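Local coordinates for multicopper oxidase type 1 (Nitrosomonas europaea, PDB 3G5W), which binds several copper ions and probably acts as a laccase-like two-domain multicopper oxidase, at residues 191-196 against 233-238; 2-7 against 45-50; 133-138 against 185-190. All coordinates share one frame; numbering follows the deposited sequence.

Contact 1: residues 191-196 against 233-238; sequences RLIGAG and GERYDV
R191 and D237 face each other as a non-hydrogen-bonded pair within an antiparallel strand pair in the second cupredoxin domain; the axes of 191-194 and 235-238 run 162° apart. The R191 chain is extended from CG to NE, and its NH1 lies 3.6 Å from D237 OD1. That oxygen sits over one face of the guanidinium, with the two planes 70° apart, so this salt bridge is electrostatic and no N-H is aimed at it. The closer partners are D138 for R191 NE and R189 NH1 for D237 OD1; the two carboxylates probably offset the nearness of the R189 and R191 guanidinium groups. T99 OG1 bonds both R191 NH1 and D237 OD2, and W101 packs on I193 and R235, so the face carrying these four residues lies against strand 98-103 of the first domain.

L192 and Y236 form the hydrogen-bonded pair, L192 N giving to Y236 O at 2.8 Å and L192 O accepting from Y236 N. On their face, L192 CD1 meets V238 CG2 at 4.0 Å. I193 turns to the R191 side, where its CG1 rests 3.7 Å from R235 CG. The R235 chain bends at chi2 and chi3, folding the guanidinium back toward G233, while its NH2 pairs with D226 of a second subunit.

G194, centre of an inverse gamma turn, makes two backbone bonds: its N gives to E234 O, and its O accepts from G233 N at 2.8 Å. G233 O in turn receives R235 NH1 in the guanidinium plane at 2.9 Å.

Contact 2: residues 2-7 against 45-50; sequences KREFDL and TVNVTN
The amide of N47 bridges two acidic side chains of the neighbouring strand: ND2 donates to E4 OE2 at 2.8 Å and to D6 OD1 at 2.9 Å. Both acceptors lie within 7° of the amide plane. E4 receives the bond on its anti lone pair, and D6 OD1 is met nearly along its C-O bond. E4 reaches N47 because its CG stands anti to the backbone N (chi1 -178°) and the chain stays extended; on the way it runs alongside T45, with CD 3.8 Å from T45 CG2.

On the opposite face the contacts across the strands are apolar. F5 offers its ring edge to V46 CG2, 4.3 Å from CD2, and L7 CD1 touches V46 CG1 at 4.1 Å. The V48 side chain, also here, is about 7 Å from that of the copper ligand H56.

These side chains are spaced by the backbone: segments 2-7 and 45-50, of strands 2-15 and 43-50, run parallel in the first cupredoxin domain, their axes 14° apart. Five backbone bonds alternate between them. Farther out, T89 and K91 of strand 87-93 meet N47 OD1 and T45 OG1 respectively, while M307 and strand 35-39 cover the F5 side.

With both N-H bonds of ND2 spent on carboxylates and OD1 on T89, the amide is fixed in rotation, and its donors probably ease the repulsion between the negative charges of E4 and D6.

Contact 3: residues 133-138 against 185-190; sequences KTVTKD and GDVIRL
T136 and D186 meet where the chain enters the second domain's sheet. T136 OG1 lies between the backbone N and the carbonyl carbon (chi1 61°), and from there it donates to D186 OD1 at 2.7 Å, on the anti side and 35° out of the carboxylate plane, while accepting V187 N at 2.9 Å. V187 O is gripped by two donors, T136 N at 2.7 Å and K137 N at 3.3 Å. T134 O also packs closely, 3.3 Å from V187 CB. An alanine in place of D186 would probably leave the T136 hydroxyl without its acceptor, its oxygen then held by V187 N alone, and K183 N without its carboxylate partner.

Only the spacing of the V135 and V187 methyls is wide, at 4.4 Å. Toward solvent, beyond exposed T134, K137 CD passes D186 OD2 at 4.0 Å and NZ bonds R181 O. D138 runs alongside R189, but both have their strongest partners elsewhere, R189 also with E132.

Residues 133-138 thus lead from the short helix 130-133 into strand 137-146, which borders strand 187-194; strand 235-241 flanks the latter's other edge, and I188 packs on I180 and V182 of strand 180-182.

In the fold
From the N terminus, contact 2 comes first: residues 2-7 start strand 2-15 and are joined by 45-50 after 37 intervening residues, closing a loop within the first domain. Contact 3 follows, bringing 133-138 against 185-190 in the second domain. Contact 1 closes next, from 191-196 to 233-238. The three loops run in series, neither nested nor crossed. Contacts 3 and 1 share strand 187-194, which sits between strands 137-146 and 235-241 in one sheet; they touch directly through L190 N and V238 O, 2.8 Å apart, a probable hydrogen bond. Contact 2 stands apart, its nearest atoms about 14 Å from contact 1 and about 15 Å from contact 3.

Contact 1: residues 191-196 against 233-238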
loop_
_atom_site.group_PDB
_atom_site.type_symbol
_atom_site.label_atom_id
_atom_site.label_comp_id
_atom_site.label_asym_id
_atom_site.label_seq_id
_atom_site.Cartn_x
_atom_site.Cartn_y
_atom_site.Cartn_z
ATOM N N ARG A 191 -4.555 -17.794 -5.588
ATOM C CA ARG A 191 -3.769 -17.625 -4.372
ATOM C C ARG A 191 -2.615 -16.666 -4.682
ATOM O O ARG A 191 -1.607 -17.060 -5.275
ATOM C CB ARG A 191 -3.278 -18.986 -3.866
ATOM C CG ARG A 191 -4.408 -20.000 -3.597
ATOM C CD ARG A 191 -3.847 -21.347 -3.146
ATOM N NE ARG A 191 -4.889 -22.345 -2.872
ATOM C CZ ARG A 191 -5.225 -22.779 -1.660
ATOM N NH1 ARG A 191 -4.625 -22.302 -0.572
ATOM N NH2 ARG A 191 -6.170 -23.709 -1.533
ATOM N N LEU A 192 -2.795 -15.395 -4.319
ATOM C CA LEU A 192 -1.817 -14.356 -4.629
ATOM C C LEU A 192 -0.805 -14.274 -3.500
ATOM O O LEU A 192 -1.181 -14.164 -2.336
ATOM C CB LEU A 192 -2.505 -12.989 -4.807
ATOM C CG LEU A 192 -3.707 -12.872 -5.758
ATOM C CD1 LEU A 192 -4.239 -11.440 -5.764
ATOM C CD2 LEU A 192 -3.357 -13.336 -7.172
ATOM N N ILE A 193 0.478 -14.334 -3.848
ATOM C CA ILE A 193 1.549 -14.265 -2.858
ATOM C C ILE A 193 2.480 -13.105 -3.202
ATOM O O ILE A 193 3.006 -13.033 -4.310
ATOM C CB ILE A 193 2.333 -15.611 -2.740
ATOM C CG1 ILE A 193 1.357 -16.785 -2.500
ATOM C CG2 ILE A 193 3.376 -15.521 -1.610
ATOM C CD1 ILE A 193 1.981 -18.187 -2.576
ATOM N N GLY A 194 2.636 -12.183 -2.254
ATOM C CA GLY A 194 3.502 -11.021 -2.429
ATOM C C GLY A 194 4.942 -11.382 -2.112
ATOM O O GLY A 194 5.436 -11.120 -1.017
ATOM N N ALA A 195 5.607 -12.003 -3.079
ATOM C CA ALA A 195 6.982 -12.461 -2.901
ATOM C C ALA A 195 7.987 -11.333 -3.123
ATOM O O ALA A 195 9.163 -11.458 -2.754
ATOM C CB ALA A 195 7.269 -13.642 -3.833
ATOM N N GLY A 196 7.512 -10.223 -3.686
ATOM C CA GLY A 196 8.376 -9.127 -4.107
ATOM C C GLY A 196 8.553 -7.999 -3.117
ATOM O O GLY A 196 8.062 -8.059 -1.985
ATOM N N GLY A 233 4.995 -10.025 1.557
ATOM C CA GLY A 233 4.733 -10.952 2.659
ATOM C C GLY A 233 3.280 -11.378 2.810
ATOM O O GLY A 233 3.002 -12.448 3.350
ATOM N N GLU A 234 2.354 -10.539 2.345
ATOM C CA GLU A 234 0.917 -10.848 2.417
ATOM C C GLU A 234 0.522 -11.927 1.422
ATOM O O GLU A 234 1.159 -12.088 0.382
ATOM C CB GLU A 234 0.073 -9.605 2.139
ATOM C CG GLU A 234 0.248 -8.475 3.129
ATOM C CD GLU A 234 -0.816 -7.411 2.952
ATOM O OE1 GLU A 234 -0.725 -6.624 1.976
ATOM O OE2 GLU A 234 -1.756 -7.379 3.780
ATOM N N ARG A 235 -0.535 -12.668 1.756
ATOM C CA ARG A 235 -1.200 -13.522 0.788
ATOM C C ARG A 235 -2.678 -13.205 0.814
ATOM O O ARG A 235 -3.249 -12.982 1.885
ATOM C CB ARG A 235 -0.997 -15.007 1.098
ATOM C CG ARG A 235 0.420 -15.535 0.851
ATOM C CD ARG A 235 1.320 -15.291 2.049
ATOM N NE ARG A 235 0.916 -16.094 3.197
ATOM C CZ ARG A 235 1.018 -15.709 4.462
ATOM N NH1 ARG A 235 1.506 -14.508 4.764
ATOM N NH2 ARG A 235 0.611 -16.524 5.430
ATOM N N TYR A 236 -3.283 -13.186 -0.371
ATOM C CA TYR A 236 -4.724 -13.076 -0.509
ATOM C C TYR A 236 -5.244 -14.182 -1.413
ATOM O O TYR A 236 -4.703 -14.399 -2.498
ATOM C CB TYR A 236 -5.105 -11.709 -1.080
ATOM C CG TYR A 236 -4.958 -10.589 -0.075
ATOM C CD1 TYR A 236 -5.956 -10.339 0.863
ATOM C CD2 TYR A 236 -3.817 -9.788 -0.051
ATOM C CE1 TYR A 236 -5.832 -9.315 1.799
ATOM C CE2 TYR A 236 -3.680 -8.755 0.883
ATOM C CZ TYR A 236 -4.694 -8.525 1.801
ATOM O OH TYR A 236 -4.575 -7.513 2.735
ATOM N N ASP A 237 -6.281 -14.887 -0.956
ATOM C CA ASP A 237 -7.010 -15.817 -1.817
ATOM C C ASP A 237 -8.233 -15.112 -2.377
ATOM O O ASP A 237 -9.101 -14.647 -1.627
ATOM C CB ASP A 237 -7.429 -17.089 -1.065
ATOM C CG ASP A 237 -6.237 -17.919 -0.589
ATOM O OD1 ASP A 237 -6.359 -19.158 -0.541
ATOM O OD2 ASP A 237 -5.181 -17.343 -0.242
ATOM N N VAL A 238 -8.290 -15.040 -3.699
ATOM C CA VAL A 238 -9.382 -14.374 -4.391
ATOM C C VAL A 238 -10.201 -15.426 -5.117
ATOM O O VAL A 238 -9.664 -16.184 -5.934
ATOM C CB VAL A 238 -8.863 -13.318 -5.391
ATOM C CG1 VAL A 238 -10.027 -12.589 -6.063
ATOM C CG2 VAL A 238 -7.951 -12.314 -4.685
#

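Contact 2: residues 2-7 against 45-50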
loop_
_atom_site.group_PDB
_atom_site.type_symbol
_atom_site.label_atom_id
_atom_site.label_comp_id
_atom_site.label_asym_id
_atom_site.label_seq_id
_atom_site.Cartn_x
_atom_site.Cartn_y
_atom_site.Cartn_z
ATOM N N LYS A 2 2.971 -38.337 8.605
ATOM C CA LYS A 2 4.379 -37.945 8.511
ATOM C C LYS A 2 4.787 -37.802 7.057
ATOM O O LYS A 2 4.561 -38.704 6.248
ATOM C CB LYS A 2 5.293 -38.951 9.224
ATOM C CG LYS A 2 5.391 -38.758 10.737
ATOM C CD LYS A 2 4.534 -39.761 11.500
ATOM C CE LYS A 2 4.428 -39.404 12.978
ATOM N NZ LYS A 2 3.530 -38.232 13.188
ATOM N N ARG A 3 5.375 -36.659 6.721
ATOM C CA ARG A 3 5.840 -36.408 5.362
ATOM C C ARG A 3 7.276 -35.909 5.383
ATOM O O ARG A 3 7.611 -35.008 6.151
ATOM C CB ARG A 3 4.922 -35.408 4.644
ATOM C CG ARG A 3 3.454 -35.834 4.603
ATOM C CD ARG A 3 2.671 -35.069 3.564
ATOM N NE ARG A 3 1.249 -35.409 3.582
ATOM C CZ ARG A 3 0.699 -36.419 2.908
ATOM N NH1 ARG A 3 1.446 -37.229 2.162
ATOM N NH2 ARG A 3 -0.609 -36.627 2.991
ATOM N N GLU A 4 8.124 -36.516 4.559
ATOM C CA GLU A 4 9.538 -36.138 4.496
ATOM C C GLU A 4 9.971 -35.795 3.081
ATOM O O GLU A 4 9.814 -36.601 2.149
ATOM C CB GLU A 4 10.447 -37.222 5.103
ATOM C CG GLU A 4 11.935 -36.841 5.111
ATOM C CD GLU A 4 12.756 -37.535 6.201
ATOM O OE1 GLU A 4 12.187 -38.277 7.040
ATOM O OE2 GLU A 4 13.989 -37.324 6.218
ATOM N N PHE A 5 10.526 -34.598 2.936
ATOM C CA PHE A 5 10.944 -34.091 1.641
ATOM C C PHE A 5 12.418 -33.690 1.664
ATOM O O PHE A 5 12.980 -33.409 2.730
ATOM C CB PHE A 5 10.102 -32.877 1.239
ATOM C CG PHE A 5 8.611 -33.055 1.425
ATOM C CD1 PHE A 5 7.919 -34.054 0.747
ATOM C CD2 PHE A 5 7.896 -32.186 2.248
ATOM C CE1 PHE A 5 6.542 -34.196 0.904
ATOM C CE2 PHE A 5 6.518 -32.318 2.413
ATOM C CZ PHE A 5 5.839 -33.322 1.740
ATOM N N ASP A 6 13.024 -33.661 0.481
ATOM C CA ASP A 6 14.403 -33.204 0.305
ATOM C C ASP A 6 14.436 -32.000 -0.629
ATOM O O ASP A 6 13.765 -31.992 -1.668
ATOM C CB ASP A 6 15.292 -34.311 -0.281
ATOM C CG ASP A 6 15.557 -35.458 0.697
ATOM O OD1 ASP A 6 15.439 -35.277 1.929
ATOM O OD2 ASP A 6 15.900 -36.563 0.221
ATOM N N LEU A 7 15.221 -30.989 -0.261
ATOM C CA LEU A 7 15.509 -29.869 -1.153
ATOM C C LEU A 7 17.003 -29.627 -1.280
ATOM O O LEU A 7 17.730 -29.677 -0.293
ATOM C CB LEU A 7 14.843 -28.580 -0.653
ATOM C CG LEU A 7 13.328 -28.414 -0.795
ATOM C CD1 LEU A 7 12.887 -27.128 -0.117
ATOM C CD2 LEU A 7 12.904 -28.405 -2.257
ATOM N N THR A 45 8.888 -32.950 7.608
ATOM C CA THR A 45 10.343 -32.930 7.737
ATOM C C THR A 45 10.947 -32.526 6.392
ATOM O O THR A 45 10.641 -33.128 5.355
ATOM C CB THR A 45 10.893 -34.320 8.159
ATOM O OG1 THR A 45 10.363 -34.678 9.439
ATOM C CG2 THR A 45 12.412 -34.309 8.239
ATOM N N VAL A 46 11.798 -31.504 6.398
ATOM C CA VAL A 46 12.452 -31.075 5.163
ATOM C C VAL A 46 13.965 -31.048 5.338
ATOM O O VAL A 46 14.483 -30.302 6.172
ATOM C CB VAL A 46 11.957 -29.690 4.666
ATOM C CG1 VAL A 46 12.531 -29.391 3.282
ATOM C CG2 VAL A 46 10.430 -29.634 4.627
ATOM N N ASN A 47 14.655 -31.877 4.559
ATOM C CA ASN A 47 16.116 -31.908 4.547
ATOM C C ASN A 47 16.629 -30.983 3.455
ATOM O O ASN A 47 16.343 -31.185 2.272
ATOM C CB ASN A 47 16.634 -33.343 4.352
ATOM C CG ASN A 47 16.024 -34.318 5.339
ATOM O OD1 ASN A 47 16.211 -34.195 6.548
ATOM N ND2 ASN A 47 15.269 -35.282 4.827
ATOM N N VAL A 48 17.361 -29.951 3.865
ATOM C CA VAL A 48 17.830 -28.907 2.952
ATOM C C VAL A 48 19.354 -28.927 2.782
ATOM O O VAL A 48 20.086 -28.645 3.730
ATOM C CB VAL A 48 17.359 -27.502 3.432
ATOM C CG1 VAL A 48 17.784 -26.418 2.444
ATOM C CG2 VAL A 48 15.854 -27.493 3.611
ATOM N N THR A 49 19.811 -29.251 1.573
ATOM C CA THR A 49 21.244 -29.304 1.257
ATOM C C THR A 49 21.693 -28.115 0.413
ATOM O O THR A 49 21.192 -27.891 -0.693
ATOM C CB THR A 49 21.624 -30.629 0.548
ATOM O OG1 THR A 49 21.185 -31.734 1.345
ATOM C CG2 THR A 49 23.122 -30.725 0.363
ATOM N N ASN A 50 22.656 -27.363 0.935
ATOM C CA ASN A 50 23.136 -26.157 0.272
ATOM C C ASN A 50 24.254 -26.464 -0.721
ATOM O O ASN A 50 25.389 -26.727 -0.322
ATOM C CB ASN A 50 23.600 -25.143 1.323
ATOM C CG ASN A 50 24.040 -23.811 0.727
ATOM O OD1 ASN A 50 24.381 -22.887 1.467
ATOM N ND2 ASN A 50 24.040 -23.702 -0.593
#

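Contact 3: residues 133-138 against 185-190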
loop_
_atom_site.group_PDB
_atom_site.type_symbol
_atom_site.label_atom_id
_atom_site.label_comp_id
_atom_site.label_asym_id
_atom_site.label_seq_id
_atom_site.Cartn_x
_atom_site.Cartn_y
_atom_site.Cartn_z
ATOM N N LYS A 133 -15.350 -25.210 -0.863
ATOM C CA LYS A 133 -15.889 -26.402 -1.524
ATOM C C LYS A 133 -16.495 -26.100 -2.900
ATOM O O LYS A 133 -16.611 -27.000 -3.740
ATOM C CB LYS A 133 -16.897 -27.120 -0.615
ATOM C CG LYS A 133 -16.289 -27.606 0.692
ATOM C CD LYS A 133 -17.347 -28.184 1.618
ATOM C CE LYS A 133 -17.275 -29.698 1.665
ATOM N NZ LYS A 133 -16.266 -30.165 2.675
ATOM N N THR A 134 -16.857 -24.838 -3.137
ATOM C CA THR A 134 -17.379 -24.416 -4.445
ATOM C C THR A 134 -16.288 -24.297 -5.523
ATOM O O THR A 134 -16.585 -24.288 -6.719
ATOM C CB THR A 134 -18.147 -23.068 -4.364
ATOM O OG1 THR A 134 -17.228 -21.988 -4.138
ATOM C CG2 THR A 134 -19.187 -23.092 -3.249
ATOM N N VAL A 135 -15.033 -24.206 -5.091
ATOM C CA VAL A 135 -13.901 -23.995 -5.996
ATOM C C VAL A 135 -13.684 -25.207 -6.898
ATOM O O VAL A 135 -13.588 -26.343 -6.413
ATOM C CB VAL A 135 -12.599 -23.710 -5.206
ATOM C CG1 VAL A 135 -11.389 -23.645 -6.146
ATOM C CG2 VAL A 135 -12.735 -22.415 -4.405
ATOM N N THR A 136 -13.598 -24.962 -8.202
ATOM C CA THR A 136 -13.351 -26.041 -9.172
ATOM C C THR A 136 -11.902 -26.088 -9.673
ATOM O O THR A 136 -11.436 -27.144 -10.127
ATOM C CB THR A 136 -14.281 -25.932 -10.391
ATOM O OG1 THR A 136 -14.044 -24.689 -11.061
ATOM C CG2 THR A 136 -15.737 -26.007 -9.971
ATOM N N LYS A 137 -11.213 -24.945 -9.631
ATOM C CA LYS A 137 -9.808 -24.842 -10.080
ATOM C C LYS A 137 -9.002 -23.899 -9.164
ATOM O O LYS A 137 -9.468 -22.828 -8.794
ATOM C CB LYS A 137 -9.706 -24.341 -11.525
ATOM C CG LYS A 137 -10.530 -25.083 -12.580
ATOM C CD LYS A 137 -10.180 -24.609 -14.000
ATOM C CE LYS A 137 -8.958 -25.356 -14.548
ATOM N NZ LYS A 137 -8.725 -25.135 -16.015
ATOM N N ASP A 138 -7.774 -24.297 -8.840
ATOM C CA ASP A 138 -6.967 -23.616 -7.836
ATOM C C ASP A 138 -5.642 -23.189 -8.487
ATOM O O ASP A 138 -4.974 -24.008 -9.112
ATOM C CB ASP A 138 -6.722 -24.594 -6.682
ATOM C CG ASP A 138 -6.540 -23.911 -5.337
ATOM O OD1 ASP A 138 -6.174 -22.722 -5.296
ATOM O OD2 ASP A 138 -6.749 -24.583 -4.304
ATOM N N GLY A 185 -19.419 -21.605 -15.405
ATOM C CA GLY A 185 -19.760 -22.434 -14.247
ATOM C C GLY A 185 -18.584 -22.772 -13.340
ATOM O O GLY A 185 -18.784 -23.209 -12.207
ATOM N N ASP A 186 -17.359 -22.581 -13.834
ATOM C CA ASP A 186 -16.153 -22.779 -13.023
ATOM C C ASP A 186 -16.115 -21.756 -11.898
ATOM O O ASP A 186 -16.709 -20.677 -11.999
ATOM C CB ASP A 186 -14.876 -22.613 -13.862
ATOM C CG ASP A 186 -14.332 -23.930 -14.408
ATOM O OD1 ASP A 186 -14.406 -24.981 -13.728
ATOM O OD2 ASP A 186 -13.784 -23.899 -15.523
ATOM N N VAL A 187 -15.434 -22.111 -10.818
ATOM C CA VAL A 187 -15.168 -21.184 -9.728
ATOM C C VAL A 187 -13.687 -21.317 -9.451
ATOM O O VAL A 187 -13.216 -22.395 -9.086
ATOM C CB VAL A 187 -15.977 -21.537 -8.459
ATOM C CG1 VAL A 187 -15.539 -20.661 -7.269
ATOM C CG2 VAL A 187 -17.474 -21.394 -8.722
ATOM N N ILE A 188 -12.940 -20.240 -9.660
ATOM C CA ILE A 188 -11.490 -20.317 -9.474
ATOM C C ILE A 188 -11.028 -19.607 -8.207
ATOM O O ILE A 188 -11.630 -18.629 -7.762
ATOM C CB ILE A 188 -10.675 -19.865 -10.729
ATOM C CG1 ILE A 188 -10.776 -18.352 -10.960
ATOM C CG2 ILE A 188 -11.110 -20.664 -11.975
ATOM C CD1 ILE A 188 -10.012 -17.849 -12.190
ATOM N N ARG A 189 -9.962 -20.140 -7.632
ATOM C CA ARG A 189 -9.329 -19.571 -6.465
ATOM C C ARG A 189 -7.936 -19.147 -6.899
ATOM O O ARG A 189 -7.130 -19.988 -7.286
ATOM C CB ARG A 189 -9.263 -20.628 -5.373
ATOM C CG ARG A 189 -8.647 -20.183 -4.059
ATOM C CD ARG A 189 -8.727 -21.330 -3.051
ATOM N NE ARG A 189 -8.201 -20.944 -1.745
ATOM C CZ ARG A 189 -8.519 -21.539 -0.596
ATOM N NH1 ARG A 189 -7.990 -21.107 0.542
ATOM N NH2 ARG A 189 -9.374 -22.558 -0.577
ATOM N N LEU A 190 -7.677 -17.841 -6.880
ATOM C CA LEU A 190 -6.343 -17.319 -7.139
ATOM C C LEU A 190 -5.628 -17.052 -5.822
ATOM O O LEU A 190 -6.039 -16.193 -5.033
ATOM C CB LEU A 190 -6.395 -16.037 -7.974
ATOM C CG LEU A 190 -7.253 -15.991 -9.242
ATOM C CD1 LEU A 190 -7.209 -14.580 -9.837
ATOM C CD2 LEU A 190 -6.816 -17.034 -10.265
#